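Local coordinates for acyl-CoA thioesterase (Alicyclobacillus acidocaldarius subsp. acidocaldarius, PDB 3RQB), which is of undemonstrated function but, as a double-hotdog acyl-CoA thioesterase family member, probably hydrolyses acyl-CoA thioesters to free fatty acid and coenzyme A, at residues B[30-35]-B[147-152]; B[63-68]-B[108-113]; B[231-236]-B[247-252]. All coordinates share one frame; numbering follows the deposited sequence. Where two conformers were deposited one is given.

Contact 1: B[30-35]-B[147-152]; sequences KAEYYN and MQWYHV
One hydrogen bond joins the two segments: the indole NE1 of W149 donates to the backbone O of E32 over 3.0 Å, with an N-H...O angle of 149°. The oxygen lies close to the indole plane, whereas the donor stands well above the plane of the E32 carbonyl. Aromatic stacking adds to it. The Y33 ring and the five-membered ring of W149 form an offset stack, centroids 4.1 Å apart and planes tilted by 21°, with W149 CD1 over the middle of the phenol. The indole gets there because W149 CG lies anti to its own carbonyl carbon (chi1 -58°). Apolar contacts complete the set: E32 CB approaches W149 CZ2 at 3.9 Å, and Y33 CE1 meets Y150 CE2 at 4.1 Å, the two tyrosine side chains crossing at about a right angle. On the indole lies Q148 CG, 3.5 Å above the ring plane. An alanine in place of Y33 would remove the whole stack and would probably leave the indole less firmly held, with the E32 bond as its main tie to segment 30-35. The contact fastens the loop between strand 25-28 and helix 41-53 to the 3-10 turn that leads into strand 150-156. Helix 11-15 packs against K30, Y33 and W149, while Y150 reaches helix 182-188 and strand 168-174.

Contact 2: B[63-68]-B[108-113]; sequences LALTVN and ATAVFG
L65 and A110 stand on one face of this antiparallel strand pair as a non-hydrogen-bonded pair, and V67 and A108 form the next pair on that face. L65 CG lies anti to the backbone N (chi1 179°), and CD1 leans across to the partner strand, where it meets A108 CB at 3.9 Å and A110 CB at 4.2 Å. V67 CG2, beside its own backbone N, approaches the same A108 methyl at 4.0 Å, so A108 is touched by two branched side chains. Helix 41-53 lies on this face, A45 against V67 and M48 against A108. This is the hotdog fold of the N-terminal family domain, a curved antiparallel sheet wrapped round a helix. On the other face T66 and T109 are paired through their backbones, T66 N to T109 O and T109 N to T66 O; T66 CB faces T109 OG1 at 3.8 Å. Their hydroxyls have outside partners: T66 OG1 bonds to T212 OG1 of the neighbouring strand, and T109 OG1 bonds weakly to N68 OD1 of the second subunit, so this face lies at the dimer interface. Further along, A64 CB and V111 CG2 are 4.3 Å apart. A classic beta bulge sets L63 and A64 together opposite V111, whose O accepts L63 N at 2.6 Å and, weakly, A64 N at 3.3 Å. L63 CD1 passes V111 CG1 and extends to G113 N, 3.5 Å away, lying alongside the backbone where the glycine has no side chain.

Contact 3: B[231-236]-B[247-252]; sequences LGVARA and IGEVWS
Six backbone hydrogen bonds hold this pair of strands, in reciprocal twos at L231 and W251, V233 and E249, and R235 and I247. The straightest runs from R235 N to I247 O, 2.6 Å at 174°, nearly along the C=O axis; I247 N returns a bond to R235 O. L231 N to W251 O is almost as straight. The strands form the beta hairpin 230-240/243-251 of the C-terminal hotdog domain and run antiparallel, at 170° between their directions. Between the bonded pairs lie G232 with V250 and A234 with G248, the latter bringing its CA atoms to 4.0 Å; neither glycine adds a side chain to that face, where V250 meets M172 of strand 168-174 and A234 meets F192. L231, V233, R235, I247, E249 and W251 point to the other face. Here the indole NE1 of W251 makes a weak hydrogen bond to E249 OE1, 3.2 Å long, linking two residues of one strand. V233 CG2, anti to its own carbonyl carbon, comes obliquely to the indole, 4.0 Å from NE1, and L231 O lies at the edge of the same ring. R235 takes the crowded first torsion (chi1 79°), with CG between the backbone N and the carbonyl carbon, then extends to NE alongside I247. Its guanidinium is close to R235 of the second subunit, a like charge that E249 of that subunit, a long and weak partner of the same guanidinium, might partly offset. Over one face of the guanidinium sits the end of I247, its CD1 3.7 Å from R235 NH2.

How the contacts relate
Contact 2 is nested along the chain inside the loop closed by contact 1, and contact 3 follows both. Contact 2 belongs to the N-terminal hotdog domain and contact 3 to the C-terminal one, their centres about 19 Å apart; strands 206-215 and 257-267 lie between strands 61-69 and 243-251, so the two halves are joined strand to strand. Contact 1, about 23 Å from contact 2 and 20 Å from contact 3 between centres, ties a loop of the N-terminal domain to strand 150-156, which strand 168-174 separates from 230-240. Contacts 2 and 3 both touch the second subunit, whereas contact 1 works within one chain, bridging its two hotdog halves.

Contact 1: B[30-35]-B[147-152]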
loop_
_atom_site.group_PDB
_atom_site.type_symbol
_atom_site.label_atom_id
_atom_site.label_comp_id
_atom_site.label_asym_id
_atom_site.label_seq_id
_atom_site.Cartn_x
_atom_site.Cartn_y
_atom_site.Cartn_z
ATOM N N LYS B 30 -1.357 -4.033 -24.781
ATOM C CA LYS B 30 -1.336 -5.257 -25.561
ATOM C C LYS B 30 -2.641 -6.008 -25.328
ATOM O O LYS B 30 -3.120 -6.095 -24.203
ATOM C CB LYS B 30 -0.150 -6.127 -25.145
ATOM C CG LYS B 30 0.971 -6.237 -26.164
ATOM C CD LYS B 30 1.995 -7.267 -25.683
ATOM C CE LYS B 30 2.543 -8.116 -26.825
ATOM N NZ LYS B 30 2.772 -9.530 -26.403
ATOM N N ALA B 31 -3.229 -6.547 -26.386
ATOM C CA ALA B 31 -4.470 -7.289 -26.237
ATOM C C ALA B 31 -4.203 -8.681 -25.671
ATOM O O ALA B 31 -5.108 -9.323 -25.124
ATOM C CB ALA B 31 -5.183 -7.379 -27.558
ATOM N N GLU B 32 -2.958 -9.140 -25.804
ATOM C CA GLU B 32 -2.566 -10.466 -25.321
ATOM C C GLU B 32 -2.475 -10.529 -23.784
ATOM O O GLU B 32 -2.506 -11.610 -23.193
ATOM C CB GLU B 32 -1.254 -10.931 -25.979
ATOM C CG GLU B 32 -1.295 -11.047 -27.520
ATOM C CD GLU B 32 -1.034 -9.723 -28.243
ATOM O OE1 GLU B 32 -1.156 -9.674 -29.492
ATOM O OE2 GLU B 32 -0.700 -8.731 -27.565
ATOM N N TYR B 33 -2.357 -9.366 -23.149
ATOM C CA TYR B 33 -2.391 -9.271 -21.686
ATOM C C TYR B 33 -3.770 -8.952 -21.112
ATOM O O TYR B 33 -3.912 -8.672 -19.921
ATOM C CB TYR B 33 -1.329 -8.313 -21.147
ATOM C CG TYR B 33 0.002 -8.986 -20.874
ATOM C CD1 TYR B 33 0.287 -9.532 -19.625
ATOM C CD2 TYR B 33 0.975 -9.080 -21.870
ATOM C CE1 TYR B 33 1.506 -10.146 -19.371
ATOM C CE2 TYR B 33 2.199 -9.689 -21.630
ATOM C CZ TYR B 33 2.460 -10.221 -20.380
ATOM O OH TYR B 33 3.678 -10.824 -20.137
ATOM N N TYR B 34 -4.777 -8.941 -21.971
ATOM C CA TYR B 34 -6.118 -8.611 -21.523
ATOM C C TYR B 34 -6.564 -9.537 -20.399
ATOM O O TYR B 34 -6.155 -10.700 -20.355
ATOM C CB TYR B 34 -7.115 -8.703 -22.669
ATOM C CG TYR B 34 -8.391 -7.975 -22.345
ATOM C CD1 TYR B 34 -8.434 -6.586 -22.365
ATOM C CD2 TYR B 34 -9.546 -8.667 -21.994
ATOM C CE1 TYR B 34 -9.584 -5.902 -22.060
ATOM C CE2 TYR B 34 -10.712 -7.988 -21.685
ATOM C CZ TYR B 34 -10.719 -6.603 -21.723
ATOM O OH TYR B 34 -11.859 -5.899 -21.426
ATOM N N ASN B 35 -7.387 -9.015 -19.491
ATOM C CA ASN B 35 -7.911 -9.841 -18.446
ATOM C C ASN B 35 -9.430 -9.917 -18.510
ATOM O O ASN B 35 -9.974 -10.856 -19.083
ATOM C CB ASN B 35 -7.477 -9.239 -17.101
ATOM C CG ASN B 35 -7.791 -10.138 -15.932
ATOM O OD1 ASN B 35 -7.376 -11.297 -15.895
ATOM N ND2 ASN B 35 -8.499 -9.603 -14.956
HETATM N N MSE B 147 -2.861 -15.103 -18.568
HETATM C CA MSE B 147 -2.482 -16.299 -17.812
HETATM C C MSE B 147 -1.477 -17.146 -18.590
HETATM O O MSE B 147 -0.752 -17.967 -18.017
HETATM C CB MSE B 147 -3.707 -17.170 -17.490
HETATM C CG MSE B 147 -4.684 -16.619 -16.455
HETATM SE SE MSE B 147 -6.076 -17.927 -15.982
HETATM C CE MSE B 147 -4.992 -19.158 -14.911
ATOM N N GLN B 148 -1.449 -16.954 -19.904
ATOM C CA GLN B 148 -0.624 -17.774 -20.772
ATOM C C GLN B 148 0.828 -17.363 -20.648
ATOM O O GLN B 148 1.736 -18.069 -21.091
ATOM C CB GLN B 148 -1.073 -17.623 -22.211
ATOM C CG GLN B 148 -0.638 -16.347 -22.866
ATOM C CD GLN B 148 -1.012 -16.345 -24.327
ATOM O OE1 GLN B 148 -1.145 -17.405 -24.941
ATOM N NE2 GLN B 148 -1.203 -15.160 -24.892
ATOM N N TRP B 149 1.022 -16.208 -20.030
ATOM C CA TRP B 149 2.331 -15.587 -19.883
ATOM C C TRP B 149 2.993 -15.956 -18.564
ATOM O O TRP B 149 4.039 -15.403 -18.205
ATOM C CB TRP B 149 2.208 -14.067 -20.004
ATOM C CG TRP B 149 1.612 -13.644 -21.299
ATOM C CD1 TRP B 149 0.500 -12.865 -21.489
ATOM C CD2 TRP B 149 2.077 -14.004 -22.595
ATOM N NE1 TRP B 149 0.258 -12.708 -22.834
ATOM C CE2 TRP B 149 1.212 -13.396 -23.534
ATOM C CE3 TRP B 149 3.148 -14.776 -23.058
ATOM C CZ2 TRP B 149 1.389 -13.539 -24.909
ATOM C CZ3 TRP B 149 3.321 -14.917 -24.419
ATOM C CH2 TRP B 149 2.444 -14.302 -25.332
ATOM N N TYR B 150 2.353 -16.847 -17.815
ATOM C CA TYR B 150 2.903 -17.266 -16.534
ATOM C C TYR B 150 2.831 -18.762 -16.358
ATOM O O TYR B 150 1.897 -19.417 -16.835
ATOM C CB TYR B 150 2.220 -16.534 -15.372
ATOM C CG TYR B 150 2.448 -15.048 -15.459
ATOM C CD1 TYR B 150 3.578 -14.465 -14.896
ATOM C CD2 TYR B 150 1.564 -14.236 -16.155
ATOM C CE1 TYR B 150 3.806 -13.104 -15.001
ATOM C CE2 TYR B 150 1.778 -12.877 -16.267
ATOM C CZ TYR B 150 2.901 -12.310 -15.691
ATOM O OH TYR B 150 3.110 -10.950 -15.810
ATOM N N HIS B 151 3.843 -19.297 -15.686
ATOM C CA HIS B 151 3.838 -20.695 -15.309
ATOM C C HIS B 151 3.554 -20.787 -13.817
ATOM O O HIS B 151 4.408 -20.492 -12.981
ATOM C CB HIS B 151 5.181 -21.351 -15.641
ATOM C CG HIS B 151 5.205 -22.830 -15.402
ATOM N ND1 HIS B 151 5.397 -23.381 -14.151
ATOM C CD2 HIS B 151 5.056 -23.873 -16.255
ATOM C CE1 HIS B 151 5.363 -24.699 -14.247
ATOM N NE2 HIS B 151 5.161 -25.023 -15.512
ATOM N N VAL B 152 2.357 -21.245 -13.488
ATOM C CA VAL B 152 1.950 -21.347 -12.098
ATOM C C VAL B 152 1.734 -22.798 -11.694
ATOM O O VAL B 152 0.966 -23.535 -12.325
ATOM C CB VAL B 152 0.645 -20.575 -11.842
ATOM C CG1 VAL B 152 0.271 -20.641 -10.369
ATOM C CG2 VAL B 152 0.779 -19.138 -12.318
#

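Contact 2: B[63-68]-B[108-113]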
loop_
_atom_site.group_PDB
_atom_site.type_symbol
_atom_site.label_atom_id
_atom_site.label_comp_id
_atom_site.label_asym_id
_atom_site.label_seq_id
_atom_site.Cartn_x
_atom_site.Cartn_y
_atom_site.Cartn_z
ATOM N N LEU B 63 12.003 1.193 -4.817
ATOM C CA LEU B 63 11.652 0.840 -3.457
ATOM C C LEU B 63 10.176 0.442 -3.360
ATOM O O LEU B 63 9.845 -0.693 -3.006
ATOM C CB LEU B 63 11.973 2.008 -2.533
ATOM C CG LEU B 63 13.488 2.190 -2.483
ATOM C CD1 LEU B 63 13.909 3.479 -1.789
ATOM C CD2 LEU B 63 14.108 0.973 -1.821
ATOM N N ALA B 64 9.287 1.384 -3.657
ATOM C CA ALA B 64 7.864 1.126 -3.536
ATOM C C ALA B 64 7.112 1.582 -4.776
ATOM O O ALA B 64 7.569 2.463 -5.503
ATOM C CB ALA B 64 7.312 1.814 -2.299
ATOM N N LEU B 65 5.956 0.961 -5.003
ATOM C CA LEU B 65 5.042 1.356 -6.063
ATOM C C LEU B 65 3.587 1.254 -5.609
ATOM O O LEU B 65 3.180 0.256 -5.011
ATOM C CB LEU B 65 5.234 0.486 -7.301
ATOM C CG LEU B 65 4.274 0.863 -8.439
ATOM C CD1 LEU B 65 4.298 2.372 -8.722
ATOM C CD2 LEU B 65 4.563 0.081 -9.715
ATOM N N THR B 66 2.818 2.301 -5.894
ATOM C CA THR B 66 1.380 2.299 -5.680
ATOM C C THR B 66 0.740 2.712 -6.988
ATOM O O THR B 66 1.029 3.789 -7.508
ATOM C CB THR B 66 0.954 3.290 -4.579
ATOM O OG1 THR B 66 1.386 2.811 -3.296
ATOM C CG2 THR B 66 -0.561 3.467 -4.583
ATOM N N VAL B 67 -0.099 1.836 -7.531
ATOM C CA VAL B 67 -0.805 2.112 -8.774
ATOM C C VAL B 67 -2.279 2.165 -8.485
ATOM O O VAL B 67 -2.827 1.248 -7.884
ATOM C CB VAL B 67 -0.616 0.991 -9.818
ATOM C CG1 VAL B 67 -1.442 1.285 -11.065
ATOM C CG2 VAL B 67 0.848 0.799 -10.171
ATOM N N ASN B 68 -2.922 3.235 -8.926
ATOM C CA ASN B 68 -4.366 3.364 -8.802
ATOM C C ASN B 68 -5.010 3.297 -10.182
ATOM O O ASN B 68 -4.635 4.061 -11.080
ATOM C CB ASN B 68 -4.703 4.678 -8.108
ATOM C CG ASN B 68 -3.784 4.955 -6.940
ATOM O OD1 ASN B 68 -3.016 5.924 -6.946
ATOM N ND2 ASN B 68 -3.829 4.084 -5.940
ATOM N N ALA B 108 0.101 6.461 -10.618
ATOM C CA ALA B 108 1.011 5.714 -9.774
ATOM C C ALA B 108 1.992 6.650 -9.093
ATOM O O ALA B 108 2.283 7.735 -9.598
ATOM C CB ALA B 108 1.758 4.667 -10.596
ATOM N N THR B 109 2.491 6.230 -7.941
ATOM C CA THR B 109 3.586 6.933 -7.295
ATOM C C THR B 109 4.682 5.907 -7.024
ATOM O O THR B 109 4.403 4.731 -6.771
ATOM C CB THR B 109 3.152 7.653 -5.983
ATOM O OG1 THR B 109 2.706 6.690 -5.016
ATOM C CG2 THR B 109 2.032 8.658 -6.252
ATOM N N ALA B 110 5.929 6.346 -7.098
ATOM C CA ALA B 110 7.039 5.432 -6.884
ATOM C C ALA B 110 8.166 6.074 -6.091
ATOM O O ALA B 110 8.393 7.295 -6.148
ATOM C CB ALA B 110 7.563 4.894 -8.217
ATOM N N VAL B 111 8.877 5.232 -5.357
ATOM C CA VAL B 111 10.023 5.684 -4.611
ATOM C C VAL B 111 11.243 4.921 -5.075
ATOM O O VAL B 111 11.265 3.699 -5.032
ATOM C CB VAL B 111 9.819 5.452 -3.120
ATOM C CG1 VAL B 111 10.932 6.121 -2.334
ATOM C CG2 VAL B 111 8.452 5.990 -2.693
ATOM N N PHE B 112 12.258 5.653 -5.521
ATOM C CA PHE B 112 13.548 5.068 -5.870
ATOM C C PHE B 112 14.567 5.508 -4.851
ATOM O O PHE B 112 14.447 6.584 -4.278
ATOM C CB PHE B 112 14.011 5.545 -7.237
ATOM C CG PHE B 112 13.320 4.877 -8.367
ATOM C CD1 PHE B 112 11.979 5.119 -8.618
ATOM C CD2 PHE B 112 14.010 4.012 -9.193
ATOM C CE1 PHE B 112 11.339 4.510 -9.676
ATOM C CE2 PHE B 112 13.374 3.397 -10.252
ATOM C CZ PHE B 112 12.034 3.647 -10.495
ATOM N N GLY B 113 15.573 4.676 -4.623
ATOM C CA GLY B 113 16.626 5.036 -3.699
ATOM C C GLY B 113 17.843 4.149 -3.826
ATOM O O GLY B 113 17.763 3.025 -4.327
#

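Contact 3: B[231-236]-B[247-252]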
loop_
_atom_site.group_PDB
_atom_site.type_symbol
_atom_site.label_atom_id
_atom_site.label_comp_id
_atom_site.label_asym_id
_atom_site.label_seq_id
_atom_site.Cartn_x
_atom_site.Cartn_y
_atom_site.Cartn_z
ATOM N N LEU B 231 7.739 -18.366 -4.848
ATOM C CA LEU B 231 6.581 -18.737 -4.065
ATOM C C LEU B 231 5.838 -17.512 -3.590
ATOM O O LEU B 231 6.345 -16.752 -2.767
ATOM C CB LEU B 231 6.994 -19.553 -2.853
ATOM C CG LEU B 231 5.743 -20.066 -2.153
ATOM C CD1 LEU B 231 5.129 -21.163 -3.003
ATOM C CD2 LEU B 231 6.040 -20.554 -0.741
ATOM N N GLY B 232 4.643 -17.304 -4.120
ATOM C CA GLY B 232 3.778 -16.259 -3.606
ATOM C C GLY B 232 2.841 -16.768 -2.522
ATOM O O GLY B 232 2.452 -17.936 -2.510
ATOM N N VAL B 233 2.471 -15.876 -1.614
ATOM C CA VAL B 233 1.455 -16.160 -0.615
ATOM C C VAL B 233 0.496 -14.986 -0.563
ATOM O O VAL B 233 0.870 -13.888 -0.153
ATOM C CB VAL B 233 2.067 -16.310 0.788
ATOM C CG1 VAL B 233 0.963 -16.593 1.819
ATOM C CG2 VAL B 233 3.144 -17.394 0.796
ATOM N N ALA B 234 -0.752 -15.221 -0.932
ATOM C CA ALA B 234 -1.736 -14.160 -0.880
ATOM C C ALA B 234 -2.801 -14.543 0.118
ATOM O O ALA B 234 -3.312 -15.664 0.100
ATOM C CB ALA B 234 -2.344 -13.929 -2.250
ATOM N N ARG B 235 -3.121 -13.609 0.999
ATOM C CA ARG B 235 -4.167 -13.824 1.985
ATOM C C ARG B 235 -5.138 -12.659 1.903
ATOM O O ARG B 235 -4.890 -11.662 1.215
ATOM C CB ARG B 235 -3.598 -13.999 3.405
ATOM C CG ARG B 235 -3.191 -12.711 4.117
ATOM C CD ARG B 235 -2.570 -12.977 5.500
ATOM N NE ARG B 235 -2.094 -11.747 6.147
ATOM C CZ ARG B 235 -2.771 -11.048 7.062
ATOM N NH1 ARG B 235 -3.976 -11.451 7.462
ATOM N NH2 ARG B 235 -2.242 -9.940 7.582
ATOM N N ALA B 236 -6.277 -12.817 2.552
ATOM C CA ALA B 236 -7.271 -11.764 2.571
ATOM C C ALA B 236 -7.504 -11.362 4.006
ATOM O O ALA B 236 -7.144 -12.082 4.935
ATOM C CB ALA B 236 -8.567 -12.245 1.943
ATOM N N ILE B 247 -3.517 -9.253 0.789
ATOM C CA ILE B 247 -2.164 -9.081 1.282
ATOM C C ILE B 247 -1.330 -10.244 0.789
ATOM O O ILE B 247 -1.768 -11.394 0.838
ATOM C CB ILE B 247 -2.122 -9.052 2.804
ATOM C CG1 ILE B 247 -3.185 -8.093 3.335
ATOM C CG2 ILE B 247 -0.745 -8.645 3.281
ATOM C CD1 ILE B 247 -2.971 -7.688 4.777
ATOM N N GLY B 248 -0.128 -9.962 0.310
ATOM C CA GLY B 248 0.688 -11.036 -0.208
ATOM C C GLY B 248 2.181 -10.830 -0.116
ATOM O O GLY B 248 2.660 -9.699 -0.051
ATOM N N GLU B 249 2.907 -11.947 -0.122
ATOM C CA GLU B 249 4.365 -11.956 -0.056
ATOM C C GLU B 249 4.947 -12.830 -1.151
ATOM O O GLU B 249 4.311 -13.782 -1.596
ATOM C CB GLU B 249 4.816 -12.515 1.278
ATOM C CG GLU B 249 4.039 -11.958 2.430
ATOM C CD GLU B 249 3.885 -12.958 3.551
ATOM O OE1 GLU B 249 4.499 -14.051 3.473
ATOM O OE2 GLU B 249 3.136 -12.646 4.504
ATOM N N VAL B 250 6.166 -12.511 -1.578
ATOM C CA VAL B 250 6.847 -13.318 -2.583
ATOM C C VAL B 250 8.222 -13.725 -2.111
ATOM O O VAL B 250 9.051 -12.878 -1.782
ATOM C CB VAL B 250 6.999 -12.579 -3.915
ATOM C CG1 VAL B 250 7.553 -13.533 -4.970
ATOM C CG2 VAL B 250 5.659 -12.031 -4.364
ATOM N N TRP B 251 8.469 -15.029 -2.097
ATOM C CA TRP B 251 9.719 -15.543 -1.560
ATOM C C TRP B 251 10.573 -16.204 -2.626
ATOM O O TRP B 251 10.063 -16.726 -3.632
ATOM C CB TRP B 251 9.449 -16.584 -0.476
ATOM C CG TRP B 251 8.519 -16.164 0.622
ATOM C CD1 TRP B 251 7.158 -16.107 0.570
ATOM C CD2 TRP B 251 8.885 -15.797 1.961
ATOM N NE1 TRP B 251 6.654 -15.710 1.785
ATOM C CE2 TRP B 251 7.695 -15.513 2.655
ATOM C CE3 TRP B 251 10.108 -15.668 2.632
ATOM C CZ2 TRP B 251 7.692 -15.107 3.990
ATOM C CZ3 TRP B 251 10.101 -15.261 3.951
ATOM C CH2 TRP B 251 8.902 -14.986 4.617
ATOM N N SER B 252 11.882 -16.177 -2.390
ATOM C CA SER B 252 12.835 -16.947 -3.181
ATOM C C SER B 252 12.815 -18.381 -2.701
ATOM O O SER B 252 12.436 -18.646 -1.564
ATOM C CB SER B 252 14.249 -16.407 -3.023
ATOM O OG SER B 252 14.805 -16.853 -1.800
#